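Local coordinates for Alpha/beta hydrolase family protein (Bacillus anthracis, PDB 3OOS) that is probably a hydrolase of the alpha/beta hydrolase fold, with a GxSxG nucleophile-elbow sequence, whose natural substrate is not established, at residues A[17-28]-A[44-55]; A[29-40]-A[54-62]. All blocks are in the same frame, centred on the assembly; numbering follows the deposited sequence. Where two conformers were deposited one is given.

Contact 1 (A[17-28]-A[44-55]); sequences YFLKGEGPPLCV and NPFTDHYSVYLV
Tyr53 and Leu26 carry much of this contact, in which strand 51-55 lies between strands 13-20 and 25-28. Backbone hydrogen bonds join all three. Strand 17-20 runs antiparallel to 51-55, and Phe18 and Leu54 exchange two bonds, N to O, in a hydrogen-bonded pair. Strand 25-28 runs parallel to it. Here Leu26 N gives to Ser51 O, Tyr53 N to Leu26 O, and Val28 N to Tyr53 O at 2.9 Å, with an N-H...O angle of 178°.

The connection 21-24 wraps the start of strand 51-55. Gly21 and Gly23 leave their CA atoms close to the backbone of Tyr50 and His49. Ser51 OG lies 2.9 Å from Gly23 O. A water accepts from Glu22 N and donates to Thr47 O.

Apolar contacts fall on both faces of the sheet. On the face with Tyr17, Leu19 and Tyr53, Leu19 CD1 sits over the centre of the Tyr53 ring, 3.8 Å from its centroid, a CH-pi contact. Tyr17 lies alongside, its CE1 3.4 Å from Tyr53 CD2 and the ring planes 42° apart. On the face with Leu26, Val28 and Val52, Leu26 has CG anti to the backbone N (chi1 -179°), which sends its CD2 to Phe46 CD1 at 3.6 Å. The same CD2 also covers one face of the Tyr50 ring, toward the rim. Val28 CG2 touches Val52 CG1 at 3.7 Å. The extended Lys20 chain passes Thr47, its CG 3.8 Å from Thr47 CG2.

This is the N-terminal part of the alpha/beta hydrolase sheet, where antiparallel strands give way to parallel ones. Strand 4-10 flanks 13-20, and strand 93-98 flanks 25-28. Phe46 rests on Val274 of helix 267-276, and Tyr50 OH is hydrogen-bonded to Thr277 and Lys118.

Contact 2 (A[29-40]-A[54-62]); sequences THLYSEYNDNGN and LVNLKGCGN. With SO4 (sulfate ion), chain B.
Tyr35 lays its ring across the side chain of Leu54, and these two residues bury the most surface here. Leu54 CD1 stands over the centre of the ring, 3.6 Å from the centroid and 9° off the ring normal, a CH-pi contact. Val55 O comes to the edge of the same ring, in its plane, 3.6 Å from Tyr35 CE2. The Asn56 amide lies nearly parallel to the ring, 11° between the planes. Leu54 CD2 reaches on to Gly39 CA.

Thr29 is the third main residue. Its OG1 is anti to the backbone N (chi1 -163°) and gives a 2.7 Å hydrogen bond to Val55 O. Leu57 packs beside it, its CG 3.6 Å from Thr29 OG1 and its CD1 3.3 Å from His30 O.

At the outer end Glu34 OE1 accepts from Gly61 N at 2.8 Å, on the anti side of the carboxylate. A water bridges Glu34 OE1 and Gly59 O.

His30 NE2 and Tyr32 OH donate to a sulfate ion, probably from the crystallisation liquor, also hydrogen-bonded to Ser99 OG and Ala100 N. Ser99 is probably the nucleophile, so the sulfate probably marks the active site. Strand 33-34 pairs with strand 194-195. Helix 100-112 meets Thr29 and His30, helix 74-87 meets Val55 and Leu57, and helix 197-207 covers Leu57 and Cys60.

Overall arrangement
From the N terminus, the chain runs along strand 13-20, turns, and enters strand 25-28. It then leaves the sheet through segment 29-40 and returns to it as strand 51-55. Contact 1 closes this excursion by placing strand 51-55 between the two earlier strands. Contact 2 closes an overlapping excursion, from 29-40 through strand 51-55 to 54-62. The segments alternate along the chain, so the two contacts cross. They share Leu54 and Val55, and the ring of Phe18 from contact 1 touches Tyr35, Asn36 and Asp37 of contact 2. Together they tie the antiparallel part of the sheet to the segment beside the probable active site.

Contact 1 (A[17-28]-A[44-55])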
loop_
_atom_site.group_PDB
_atom_site.type_symbol
_atom_site.label_atom_id
_atom_site.label_comp_id
_atom_site.label_asym_id
_atom_site.label_seq_id
_atom_site.Cartn_x
_atom_site.Cartn_y
_atom_site.Cartn_z
ATOM N N TYR A 17 4.124 -8.448 -13.218
ATOM C CA TYR A 17 3.053 -7.509 -12.878
ATOM C C TYR A 17 1.763 -7.907 -13.578
ATOM O O TYR A 17 1.774 -8.659 -14.559
ATOM C CB TYR A 17 3.431 -6.057 -13.228
ATOM C CG TYR A 17 3.475 -5.799 -14.716
ATOM C CD1 TYR A 17 2.335 -5.370 -15.411
ATOM C CD2 TYR A 17 4.647 -6.003 -15.436
ATOM C CE1 TYR A 17 2.375 -5.155 -16.787
ATOM C CE2 TYR A 17 4.694 -5.790 -16.803
ATOM C CZ TYR A 17 3.562 -5.364 -17.471
ATOM O OH TYR A 17 3.619 -5.168 -18.828
ATOM N N PHE A 18 0.656 -7.378 -13.078
ATOM C CA PHE A 18 -0.653 -7.712 -13.607
ATOM C C PHE A 18 -1.314 -6.460 -14.143
ATOM O O PHE A 18 -1.252 -5.403 -13.511
ATOM C CB PHE A 18 -1.485 -8.409 -12.522
ATOM C CG PHE A 18 -0.780 -9.592 -11.919
ATOM C CD1 PHE A 18 -0.910 -10.856 -12.488
ATOM C CD2 PHE A 18 0.069 -9.430 -10.825
ATOM C CE1 PHE A 18 -0.227 -11.953 -11.962
ATOM C CE2 PHE A 18 0.759 -10.520 -10.286
ATOM C CZ PHE A 18 0.612 -11.784 -10.859
ATOM N N LEU A 19 -1.919 -6.580 -15.323
ATOM C CA LEU A 19 -2.586 -5.452 -15.967
ATOM C C LEU A 19 -4.094 -5.652 -16.034
ATOM O O LEU A 19 -4.574 -6.727 -16.400
ATOM C CB LEU A 19 -2.039 -5.230 -17.384
ATOM C CG LEU A 19 -2.706 -4.097 -18.186
ATOM C CD1 LEU A 19 -2.365 -2.723 -17.602
ATOM C CD2 LEU A 19 -2.315 -4.160 -19.650
ATOM N N LYS A 20 -4.832 -4.604 -15.678
ATOM C CA LYS A 20 -6.280 -4.568 -15.885
ATOM C C LYS A 20 -6.741 -3.129 -16.047
ATOM O O LYS A 20 -6.302 -2.239 -15.317
ATOM C CB LYS A 20 -7.025 -5.238 -14.723
ATOM C CG LYS A 20 -8.541 -5.305 -14.901
ATOM C CD LYS A 20 -9.197 -6.029 -13.739
ATOM C CE LYS A 20 -10.712 -5.881 -13.770
ATOM N NZ LYS A 20 -11.369 -6.631 -12.666
ATOM N N GLY A 21 -7.612 -2.906 -17.026
ATOM C CA GLY A 21 -8.262 -1.613 -17.187
ATOM C C GLY A 21 -7.788 -0.811 -18.379
ATOM O O GLY A 21 -6.696 -1.036 -18.907
ATOM N N GLU A 22 -8.636 0.124 -18.796
ATOM C CA GLU A 22 -8.314 1.084 -19.842
ATOM C C GLU A 22 -8.262 2.476 -19.231
ATOM O O GLU A 22 -8.977 2.773 -18.264
ATOM C CB GLU A 22 -9.372 1.054 -20.948
ATOM C CG GLU A 22 -9.438 -0.242 -21.733
ATOM C CD GLU A 22 -10.469 -0.186 -22.845
ATOM O OE1 GLU A 22 -10.260 0.566 -23.821
ATOM O OE2 GLU A 22 -11.488 -0.898 -22.744
ATOM N N GLY A 23 -7.409 3.325 -19.789
ATOM C CA GLY A 23 -7.303 4.707 -19.345
ATOM C C GLY A 23 -5.864 5.061 -19.047
ATOM O O GLY A 23 -4.957 4.313 -19.416
ATOM N N PRO A 24 -5.642 6.205 -18.375
ATOM C CA PRO A 24 -4.287 6.633 -18.017
ATOM C C PRO A 24 -3.588 5.570 -17.168
ATOM O O PRO A 24 -4.258 4.864 -16.410
ATOM C CB PRO A 24 -4.525 7.892 -17.185
ATOM C CG PRO A 24 -5.861 8.389 -17.610
ATOM C CD PRO A 24 -6.663 7.177 -17.938
ATOM N N PRO A 25 -2.254 5.446 -17.304
ATOM C CA PRO A 25 -1.531 4.424 -16.552
ATOM C C PRO A 25 -1.429 4.746 -15.066
ATOM O O PRO A 25 -1.192 5.896 -14.683
ATOM C CB PRO A 25 -0.145 4.408 -17.211
ATOM C CG PRO A 25 0.007 5.772 -17.811
ATOM C CD PRO A 25 -1.375 6.177 -18.238
ATOM N N LEU A 26 -1.629 3.719 -14.247
ATOM C CA LEU A 26 -1.523 3.840 -12.803
ATOM C C LEU A 26 -0.771 2.632 -12.266
ATOM O O LEU A 26 -1.198 1.492 -12.458
ATOM C CB LEU A 26 -2.912 3.924 -12.164
ATOM C CG LEU A 26 -2.955 4.077 -10.641
ATOM C CD1 LEU A 26 -2.562 5.493 -10.243
ATOM C CD2 LEU A 26 -4.342 3.754 -10.120
ATOM N N CYS A 27 0.351 2.894 -11.608
ATOM C CA CYS A 27 1.113 1.859 -10.925
ATOM C C CYS A 27 0.560 1.660 -9.517
ATOM O O CYS A 27 0.331 2.628 -8.789
ATOM C CB CYS A 27 2.595 2.245 -10.867
ATOM S SG CYS A 27 3.658 1.053 -10.039
ATOM N N VAL A 28 0.326 0.404 -9.151
ATOM C CA VAL A 28 -0.106 0.051 -7.800
ATOM C C VAL A 28 0.801 -1.046 -7.269
ATOM O O VAL A 28 1.042 -2.042 -7.947
ATOM C CB VAL A 28 -1.573 -0.457 -7.756
ATOM C CG1 VAL A 28 -1.933 -0.976 -6.353
ATOM C CG2 VAL A 28 -2.541 0.638 -8.192
ATOM N N ASN A 44 -8.325 -2.947 -7.637
ATOM C CA ASN A 44 -9.438 -3.221 -8.552
ATOM C C ASN A 44 -10.355 -2.037 -8.883
ATOM O O ASN A 44 -10.685 -1.841 -10.054
ATOM C CB ASN A 44 -10.252 -4.440 -8.092
ATOM C CG ASN A 44 -10.964 -5.134 -9.241
ATOM O OD1 ASN A 44 -12.122 -5.541 -9.118
ATOM N ND2 ASN A 44 -10.277 -5.274 -10.365
ATOM N N PRO A 45 -10.764 -1.233 -7.874
ATOM C CA PRO A 45 -11.631 -0.096 -8.212
ATOM C C PRO A 45 -11.004 0.873 -9.213
ATOM O O PRO A 45 -11.718 1.505 -9.992
ATOM C CB PRO A 45 -11.843 0.596 -6.861
ATOM C CG PRO A 45 -11.715 -0.502 -5.872
ATOM C CD PRO A 45 -10.624 -1.384 -6.412
ATOM N N PHE A 46 -9.678 0.978 -9.207
ATOM C CA PHE A 46 -8.992 1.875 -10.132
ATOM C C PHE A 46 -9.100 1.437 -11.593
ATOM O O PHE A 46 -9.005 2.269 -12.495
ATOM C CB PHE A 46 -7.534 2.067 -9.710
ATOM C CG PHE A 46 -7.387 2.803 -8.415
ATOM C CD1 PHE A 46 -7.463 4.195 -8.379
ATOM C CD2 PHE A 46 -7.203 2.108 -7.223
ATOM C CE1 PHE A 46 -7.339 4.883 -7.175
ATOM C CE2 PHE A 46 -7.088 2.787 -6.012
ATOM C CZ PHE A 46 -7.155 4.179 -5.989
ATOM N N THR A 47 -9.329 0.142 -11.815
ATOM C CA THR A 47 -9.423 -0.410 -13.175
ATOM C C THR A 47 -10.652 0.072 -13.947
ATOM O O THR A 47 -10.724 -0.103 -15.164
ATOM C CB THR A 47 -9.398 -1.961 -13.190
ATOM O OG1 THR A 47 -10.605 -2.476 -12.609
ATOM C CG2 THR A 47 -8.193 -2.487 -12.426
ATOM N N ASP A 48 -11.607 0.678 -13.243
ATOM C CA ASP A 48 -12.762 1.302 -13.888
ATOM C C ASP A 48 -12.382 2.565 -14.675
ATOM O O ASP A 48 -13.125 2.985 -15.564
ATOM C CB ASP A 48 -13.854 1.640 -12.858
ATOM C CG ASP A 48 -14.595 0.406 -12.342
ATOM O OD1 ASP A 48 -14.514 -0.675 -12.966
ATOM O OD2 ASP A 48 -15.284 0.523 -11.303
ATOM N N HIS A 49 -11.231 3.162 -14.352
ATOM C CA HIS A 49 -10.839 4.454 -14.943
ATOM C C HIS A 49 -9.376 4.557 -15.372
ATOM O O HIS A 49 -8.992 5.506 -16.063
ATOM C CB HIS A 49 -11.174 5.600 -13.984
ATOM C CG HIS A 49 -12.631 5.714 -13.669
ATOM N ND1 HIS A 49 -13.555 6.180 -14.581
ATOM C CD2 HIS A 49 -13.328 5.405 -12.551
ATOM C CE1 HIS A 49 -14.757 6.164 -14.032
ATOM N NE2 HIS A 49 -14.647 5.699 -12.801
ATOM N N TYR A 50 -8.569 3.583 -14.961
ATOM C CA TYR A 50 -7.140 3.580 -15.251
ATOM C C TYR A 50 -6.698 2.245 -15.834
ATOM O O TYR A 50 -7.352 1.220 -15.626
ATOM C CB TYR A 50 -6.341 3.795 -13.959
ATOM C CG TYR A 50 -6.454 5.166 -13.330
ATOM C CD1 TYR A 50 -5.575 6.190 -13.685
ATOM C CD2 TYR A 50 -7.417 5.430 -12.354
ATOM C CE1 TYR A 50 -5.669 7.454 -13.100
ATOM C CE2 TYR A 50 -7.516 6.689 -11.763
ATOM C CZ TYR A 50 -6.640 7.693 -12.139
ATOM O OH TYR A 50 -6.735 8.936 -11.554
ATOM N N SER A 51 -5.591 2.272 -16.575
ATOM C CA SER A 51 -4.850 1.057 -16.886
ATOM C C SER A 51 -3.969 0.797 -15.674
ATOM O O SER A 51 -3.009 1.534 -15.435
ATOM C CB SER A 51 -3.984 1.241 -18.132
ATOM O OG SER A 51 -4.776 1.469 -19.285
ATOM N N VAL A 52 -4.314 -0.226 -14.900
ATOM C CA VAL A 52 -3.627 -0.490 -13.633
ATOM C C VAL A 52 -2.532 -1.539 -13.769
ATOM O O VAL A 52 -2.786 -2.658 -14.214
ATOM C CB VAL A 52 -4.628 -0.885 -12.516
ATOM C CG1 VAL A 52 -3.901 -1.127 -11.192
ATOM C CG2 VAL A 52 -5.685 0.201 -12.350
ATOM N N TYR A 53 -1.318 -1.143 -13.387
ATOM C CA TYR A 53 -0.154 -2.020 -13.359
ATOM C C TYR A 53 0.109 -2.422 -11.915
ATOM O O TYR A 53 0.673 -1.648 -11.135
ATOM C CB TYR A 53 1.067 -1.305 -13.959
ATOM C CG TYR A 53 0.917 -1.022 -15.437
ATOM C CD1 TYR A 53 0.198 0.091 -15.889
ATOM C CD2 TYR A 53 1.477 -1.872 -16.385
ATOM C CE1 TYR A 53 0.049 0.346 -17.250
ATOM C CE2 TYR A 53 1.331 -1.629 -17.744
ATOM C CZ TYR A 53 0.619 -0.518 -18.170
ATOM O OH TYR A 53 0.471 -0.275 -19.516
ATOM N N LEU A 54 -0.333 -3.628 -11.568
ATOM C CA LEU A 54 -0.180 -4.171 -10.220
ATOM C C LEU A 54 1.134 -4.943 -10.152
ATOM O O LEU A 54 1.237 -6.051 -10.680
ATOM C CB LEU A 54 -1.374 -5.073 -9.877
ATOM C CG LEU A 54 -1.425 -5.738 -8.497
ATOM C CD1 LEU A 54 -1.532 -4.700 -7.385
ATOM C CD2 LEU A 54 -2.595 -6.719 -8.435
ATOM N N VAL A 55 2.133 -4.343 -9.508
ATOM C CA VAL A 55 3.515 -4.823 -9.583
ATOM C C VAL A 55 3.933 -5.725 -8.419
ATOM O O VAL A 55 3.688 -5.417 -7.249
ATOM C CB VAL A 55 4.507 -3.633 -9.696
ATOM C CG1 VAL A 55 5.959 -4.119 -9.788
ATOM C CG2 VAL A 55 4.159 -2.766 -10.899
HETATM O O HOH W 1 -11.093 0.866 -17.627
#

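Contact 2 (A[29-40]-A[54-62])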
loop_
_atom_site.group_PDB
_atom_site.type_symbol
_atom_site.label_atom_id
_atom_site.label_comp_id
_atom_site.label_asym_id
_atom_site.label_seq_id
_atom_site.Cartn_x
_atom_site.Cartn_y
_atom_site.Cartn_z
ATOM N N THR A 29 1.308 -0.856 -6.058
ATOM C CA THR A 29 2.032 -1.921 -5.373
ATOM C C THR A 29 1.971 -1.699 -3.867
ATOM O O THR A 29 1.344 -0.746 -3.401
ATOM C CB THR A 29 3.493 -2.090 -5.909
ATOM O OG1 THR A 29 4.016 -3.360 -5.502
ATOM C CG2 THR A 29 4.408 -0.973 -5.427
ATOM N N HIS A 30 2.599 -2.597 -3.121
ATOM C CA HIS A 30 2.666 -2.500 -1.677
ATOM C C HIS A 30 4.107 -2.765 -1.272
ATOM O O HIS A 30 4.869 -3.339 -2.042
ATOM C CB HIS A 30 1.732 -3.525 -1.037
ATOM C CG HIS A 30 1.618 -3.385 0.445
ATOM N ND1 HIS A 30 2.354 -4.151 1.323
ATOM C CD2 HIS A 30 0.873 -2.550 1.206
ATOM C CE1 HIS A 30 2.058 -3.800 2.562
ATOM N NE2 HIS A 30 1.160 -2.831 2.517
ATOM N N LEU A 31 4.482 -2.342 -0.072
ATOM C CA LEU A 31 5.872 -2.444 0.361
ATOM C C LEU A 31 6.330 -3.870 0.684
ATOM O O LEU A 31 7.519 -4.177 0.574
ATOM C CB LEU A 31 6.129 -1.520 1.553
ATOM C CG LEU A 31 7.593 -1.238 1.887
ATOM C CD1 LEU A 31 8.332 -0.657 0.682
ATOM C CD2 LEU A 31 7.663 -0.298 3.070
ATOM N N TYR A 32 5.402 -4.737 1.081
ATOM C CA TYR A 32 5.775 -6.106 1.455
ATOM C C TYR A 32 4.676 -7.135 1.205
ATOM O O TYR A 32 4.341 -7.929 2.083
ATOM C CB TYR A 32 6.295 -6.175 2.905
ATOM C CG TYR A 32 5.540 -5.340 3.917
ATOM C CD1 TYR A 32 4.320 -5.772 4.440
ATOM C CD2 TYR A 32 6.062 -4.129 4.373
ATOM C CE1 TYR A 32 3.632 -5.011 5.376
ATOM C CE2 TYR A 32 5.380 -3.361 5.316
ATOM C CZ TYR A 32 4.165 -3.808 5.808
ATOM O OH TYR A 32 3.481 -3.053 6.737
ATOM N N SER A 33 4.133 -7.120 -0.007
ATOM C CA SER A 33 3.085 -8.059 -0.407
ATOM C C SER A 33 3.356 -8.624 -1.791
ATOM O O SER A 33 3.950 -7.958 -2.639
ATOM C CB SER A 33 1.716 -7.376 -0.420
ATOM O OG SER A 33 1.390 -6.843 0.844
ATOM N N GLU A 34 2.908 -9.854 -2.019
ATOM C CA GLU A 34 2.986 -10.441 -3.352
ATOM C C GLU A 34 1.605 -10.783 -3.890
ATOM O O GLU A 34 0.748 -11.272 -3.161
ATOM C CB GLU A 34 3.916 -11.659 -3.383
ATOM C CG GLU A 34 3.522 -12.809 -2.461
ATOM C CD GLU A 34 4.578 -13.900 -2.393
ATOM O OE1 GLU A 34 5.566 -13.852 -3.157
ATOM O OE2 GLU A 34 4.415 -14.817 -1.568
ATOM N N TYR A 35 1.408 -10.508 -5.174
ATOM C CA TYR A 35 0.116 -10.636 -5.827
ATOM C C TYR A 35 0.090 -11.782 -6.834
ATOM O O TYR A 35 1.133 -12.286 -7.254
ATOM C CB TYR A 35 -0.223 -9.332 -6.555
ATOM C CG TYR A 35 -0.176 -8.093 -5.691
ATOM C CD1 TYR A 35 -1.201 -7.811 -4.789
ATOM C CD2 TYR A 35 0.886 -7.193 -5.786
ATOM C CE1 TYR A 35 -1.169 -6.670 -3.998
ATOM C CE2 TYR A 35 0.928 -6.045 -4.999
ATOM C CZ TYR A 35 -0.103 -5.793 -4.109
ATOM O OH TYR A 35 -0.079 -4.658 -3.329
ATOM N N ASN A 36 -1.118 -12.189 -7.208
ATOM C CA ASN A 36 -1.325 -13.126 -8.307
ATOM C C ASN A 36 -2.447 -12.605 -9.207
ATOM O O ASN A 36 -2.943 -11.498 -8.988
ATOM C CB ASN A 36 -1.600 -14.542 -7.783
ATOM C CG ASN A 36 -2.831 -14.619 -6.898
ATOM O OD1 ASN A 36 -3.881 -14.072 -7.228
ATOM N ND2 ASN A 36 -2.709 -15.320 -5.772
ATOM N N ASP A 37 -2.850 -13.388 -10.205
ATOM C CA ASP A 37 -3.803 -12.897 -11.206
ATOM C C ASP A 37 -5.255 -12.741 -10.727
ATOM O O ASP A 37 -6.127 -12.359 -11.508
ATOM C CB ASP A 37 -3.707 -13.694 -12.517
ATOM C CG ASP A 37 -4.177 -15.136 -12.386
ATOM O OD1 ASP A 37 -4.676 -15.542 -11.314
ATOM O OD2 ASP A 37 -4.051 -15.872 -13.385
ATOM N N ASN A 38 -5.510 -13.017 -9.447
ATOM C CA ASN A 38 -6.780 -12.626 -8.830
ATOM C C ASN A 38 -6.867 -11.113 -8.676
ATOM O O ASN A 38 -7.947 -10.564 -8.459
ATOM C CB ASN A 38 -6.959 -13.284 -7.461
ATOM C CG ASN A 38 -7.209 -14.775 -7.561
ATOM O OD1 ASN A 38 -6.455 -15.577 -7.015
ATOM N ND2 ASN A 38 -8.265 -15.152 -8.266
ATOM N N GLY A 39 -5.720 -10.449 -8.791
ATOM C CA GLY A 39 -5.639 -9.011 -8.584
ATOM C C GLY A 39 -5.695 -8.673 -7.110
ATOM O O GLY A 39 -5.229 -9.440 -6.267
ATOM N N ASN A 40 -6.282 -7.523 -6.797
ATOM C CA ASN A 40 -6.247 -6.992 -5.445
ATOM C C ASN A 40 -7.394 -6.010 -5.231
ATOM O O ASN A 40 -7.727 -5.243 -6.131
ATOM C CB ASN A 40 -4.892 -6.316 -5.207
ATOM C CG ASN A 40 -4.828 -5.591 -3.889
ATOM O OD1 ASN A 40 -4.991 -4.373 -3.837
ATOM N ND2 ASN A 40 -4.603 -6.334 -2.811
ATOM N N LEU A 54 -0.333 -3.628 -11.568
ATOM C CA LEU A 54 -0.180 -4.171 -10.220
ATOM C C LEU A 54 1.134 -4.943 -10.152
ATOM O O LEU A 54 1.237 -6.051 -10.680
ATOM C CB LEU A 54 -1.374 -5.073 -9.877
ATOM C CG LEU A 54 -1.425 -5.738 -8.497
ATOM C CD1 LEU A 54 -1.532 -4.700 -7.385
ATOM C CD2 LEU A 54 -2.595 -6.719 -8.435
ATOM N N VAL A 55 2.133 -4.343 -9.508
ATOM C CA VAL A 55 3.515 -4.823 -9.583
ATOM C C VAL A 55 3.933 -5.725 -8.419
ATOM O O VAL A 55 3.688 -5.417 -7.249
ATOM C CB VAL A 55 4.507 -3.633 -9.696
ATOM C CG1 VAL A 55 5.959 -4.119 -9.788
ATOM C CG2 VAL A 55 4.159 -2.766 -10.899
ATOM N N ASN A 56 4.565 -6.845 -8.766
ATOM C CA ASN A 56 5.317 -7.647 -7.805
ATOM C C ASN A 56 6.753 -7.132 -7.720
ATOM O O ASN A 56 7.501 -7.172 -8.703
ATOM C CB ASN A 56 5.286 -9.139 -8.186
ATOM C CG ASN A 56 4.090 -9.879 -7.594
ATOM O OD1 ASN A 56 3.666 -10.921 -8.112
ATOM N ND2 ASN A 56 3.551 -9.355 -6.506
ATOM N N LEU A 57 7.128 -6.626 -6.548
ATOM C CA LEU A 57 8.459 -6.056 -6.348
ATOM C C LEU A 57 9.522 -7.149 -6.245
ATOM O O LEU A 57 9.205 -8.339 -6.297
ATOM C CB LEU A 57 8.478 -5.164 -5.104
ATOM C CG LEU A 57 7.560 -3.939 -5.149
ATOM C CD1 LEU A 57 7.596 -3.209 -3.818
ATOM C CD2 LEU A 57 7.939 -3.010 -6.299
ATOM N N LYS A 58 10.784 -6.737 -6.130
ATOM C CA LYS A 58 11.886 -7.668 -5.888
ATOM C C LYS A 58 11.524 -8.558 -4.699
ATOM O O LYS A 58 11.074 -8.063 -3.664
ATOM C CB LYS A 58 13.176 -6.886 -5.610
ATOM C CG LYS A 58 14.485 -7.677 -5.719
ATOM C CD LYS A 58 14.916 -7.927 -7.178
ATOM C CE LYS A 58 15.298 -6.656 -7.931
ATOM N NZ LYS A 58 16.590 -6.080 -7.471
ATOM N N GLY A 59 11.688 -9.866 -4.867
ATOM C CA GLY A 59 11.379 -10.829 -3.810
ATOM C C GLY A 59 9.918 -11.252 -3.724
ATOM O O GLY A 59 9.541 -11.994 -2.814
ATOM N N CYS A 60 9.102 -10.797 -4.675
ATOM C CA CYS A 60 7.656 -11.061 -4.665
ATOM C C CYS A 60 7.223 -11.858 -5.883
ATOM O O CYS A 60 7.607 -11.534 -7.007
ATOM C CB CYS A 60 6.874 -9.747 -4.660
ATOM S SG CYS A 60 7.270 -8.660 -3.303
ATOM N N GLY A 61 6.404 -12.883 -5.658
ATOM C CA GLY A 61 5.866 -13.688 -6.753
ATOM C C GLY A 61 6.947 -14.216 -7.678
ATOM O O GLY A 61 7.939 -14.791 -7.225
ATOM N N ASN A 62 6.764 -14.001 -8.975
ATOM C CA ASN A 62 7.727 -14.478 -9.964
ATOM C C ASN A 62 8.739 -13.428 -10.419
ATOM O O ASN A 62 9.486 -13.653 -11.373
ATOM C CB ASN A 62 7.004 -15.124 -11.152
ATOM C CG ASN A 62 6.262 -16.381 -10.752
ATOM O OD1 ASN A 62 6.868 -17.350 -10.289
ATOM N ND2 ASN A 62 4.941 -16.369 -10.908
HETATM S S SO4 B . -0.029 -2.907 5.852
HETATM O O1 SO4 B . 0.873 -3.598 6.768
HETATM O O2 SO4 B . -1.084 -2.256 6.618
HETATM O O3 SO4 B . 0.728 -1.928 5.081
HETATM O O4 SO4 B . -0.621 -3.884 4.940
HETATM O O HOH W 2 4.940 -6.349 -4.622
HETATM O O HOH W 3 8.036 -14.266 -2.166
HETATM O O HOH W 4 6.435 -16.642 -4.677
#